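Local coordinates for proto-oncogene tyrosine-protein kinase receptor Ret (Danio rerio, PDB 7AMK) that acts as a receptor tyrosine kinase whose calcium-binding cadherin-like ectodomain takes part in assembly with GDNF and its co-receptor GFR alpha 1, at the interface of chains A and B. Residues are numbered along the deposited sequence; one frame, centred on the assembly and turned at random. Chains: chain A/B, Proto-oncogene tyrosine-protein kinase receptor Ret.

The interface of chains A and B. Residues chain A 368-369; chain B 199-200, 202, 225.
With chi1 at 39°, A:Gln368 places CG between its own backbone N and carbonyl carbon, and the extended chain beyond CG carries the amide to the ring of B:His202. B:His202 meets it with CG anti to its carbonyl carbon (chi1 -51°), its ring reaching across from strand 200-210. The bond that results runs from the imidazole nitrogen NE2 of B:His202 to the amide oxygen OE1 of A:Gln368, 3.0 Å long and nearly straight, with 165° at the hydrogen. OE1 sits at the ring edge, close to the imidazole plane, but the donor stands well above the carbonyl plane and so misses the lone pairs. Amide and ring are almost perpendicular. The donor end is thus well aligned and the acceptor end is not, a geometry that probably limits the bond's strength. A:Gln368 is an engineered residue in place of the natural asparagine, and this bond belongs to the modified chain.

Behind the polar tip, the aliphatic part of A:Gln368 crosses B:Val200 at about a right angle, CG lying 3.7 Å from the methyl CG1 of B:Val200. The same methyl is 3.9 Å from CG2 of A:Val369, so this one methyl touches both A:Gln368 and A:Val369. CG2 of A:Val369 also packs at about a right angle against the extended B:Glu199 side chain, tightest at CG, 3.2 Å away. On another flank, the amide oxygen OD1 of B:Asn225 approaches CG1 of A:Val369 at 4.0 Å.

Together these contacts rest a loop just ahead of strand 371-375 on the residue before strand 200-210, the start of that strand and the end of strand 215-227. The patch, hiding 233 Å² in all, helps join two receptor copies in the crystal, a pairing that may be no more than crystal packing.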
ATOM      1  N   GLN A 368      -0.864  24.968 -20.631  1.00 46.10           N
ATOM      2  CA  GLN A 368      -1.018  25.832 -21.790  1.00 50.21           C
ATOM      3  C   GLN A 368       0.154  25.711 -22.760  1.00 42.42           C
ATOM      4  O   GLN A 368       0.213  26.471 -23.734  1.00 35.01           O
ATOM      5  CB  GLN A 368      -1.223  27.281 -21.336  1.00 48.21           C
ATOM      6  CG  GLN A 368      -0.386  27.699 -20.142  1.00 43.25           C
ATOM      7  CD  GLN A 368      -0.937  28.939 -19.467  1.00 54.28           C
ATOM      8  OE1 GLN A 368      -0.199  29.893 -19.177  1.00 60.94           O
ATOM      9  NE2 GLN A 368      -2.244  28.942 -19.220  1.00 42.50           N
ATOM     10  N   VAL A 369       1.062  24.764 -22.515  1.00 46.22           N
ATOM     11  CA  VAL A 369       2.175  24.468 -23.414  1.00 41.77           C
ATOM     12  C   VAL A 369       1.742  23.355 -24.365  1.00 43.98           C
ATOM     13  O   VAL A 369       1.643  22.192 -23.965  1.00 41.88           O
ATOM     14  CB  VAL A 369       3.440  24.054 -22.647  1.00 41.62           C
ATOM     15  CG1 VAL A 369       4.494  23.553 -23.623  1.00 38.95           C
ATOM     16  CG2 VAL A 369       3.996  25.205 -21.801  1.00 40.10           C
TER
ATOM     17  N   GLU B 199       7.314  29.029 -19.369  1.00 25.36           N
ATOM     18  CA  GLU B 199       7.257  28.018 -20.409  1.00 27.83           C
ATOM     19  C   GLU B 199       6.473  28.471 -21.630  1.00 23.54           C
ATOM     20  O   GLU B 199       6.657  27.901 -22.712  1.00 26.87           O
ATOM     21  CB  GLU B 199       6.629  26.733 -19.847  1.00 28.14           C
ATOM     22  CG  GLU B 199       6.985  25.469 -20.626  1.00 39.72           C
ATOM     23  CD  GLU B 199       6.707  24.183 -19.843  1.00 49.00           C
ATOM     24  OE1 GLU B 199       6.086  24.237 -18.746  1.00 48.78           O
ATOM     25  OE2 GLU B 199       7.113  23.106 -20.337  1.00 52.45           O
ATOM     26  N   VAL B 200       5.598  29.461 -21.491  1.00 22.97           N
ATOM     27  CA  VAL B 200       4.854  29.966 -22.648  1.00 21.73           C
ATOM     28  C   VAL B 200       4.520  31.434 -22.412  1.00 21.61           C
ATOM     29  O   VAL B 200       4.312  31.872 -21.280  1.00 22.81           O
ATOM     30  CB  VAL B 200       3.582  29.115 -22.916  1.00 27.21           C
ATOM     31  CG1 VAL B 200       2.769  28.914 -21.624  1.00 25.32           C
ATOM     32  CG2 VAL B 200       2.737  29.734 -24.011  1.00 21.22           C
ATOM     33  N   HIS B 202       2.016  34.650 -23.786  1.00 25.76           N
ATOM     34  CA  HIS B 202       0.768  34.968 -24.469  1.00 23.14           C
ATOM     35  C   HIS B 202       0.844  36.437 -24.871  1.00 27.92           C
ATOM     36  O   HIS B 202       0.863  37.325 -24.012  1.00 35.11           O
ATOM     37  CB  HIS B 202      -0.437  34.686 -23.575  1.00 31.60           C
ATOM     38  CG  HIS B 202      -0.429  33.310 -22.954  1.00 44.93           C
ATOM     39  ND1 HIS B 202      -0.825  32.175 -23.635  1.00 38.53           N
ATOM     40  CD2 HIS B 202      -0.070  32.891 -21.715  1.00 46.25           C
ATOM     41  CE1 HIS B 202      -0.711  31.121 -22.846  1.00 35.71           C
ATOM     42  NE2 HIS B 202      -0.259  31.528 -21.674  1.00 39.18           N
ATOM     43  N   ASN B 225       5.971  29.176 -27.313  1.00 19.06           N
ATOM     44  CA  ASN B 225       6.450  28.099 -26.471  1.00 19.61           C
ATOM     45  C   ASN B 225       7.977  28.160 -26.305  1.00 20.38           C
ATOM     46  O   ASN B 225       8.714  28.556 -27.218  1.00 19.54           O
ATOM     47  CB  ASN B 225       6.030  26.760 -27.078  1.00 21.82           C
ATOM     48  CG  ASN B 225       4.523  26.661 -27.279  1.00 25.19           C
ATOM     49  OD1 ASN B 225       3.785  26.476 -26.322  1.00 31.97           O
ATOM     50  ND2 ASN B 225       4.062  26.843 -28.522  1.00 33.12           N
TER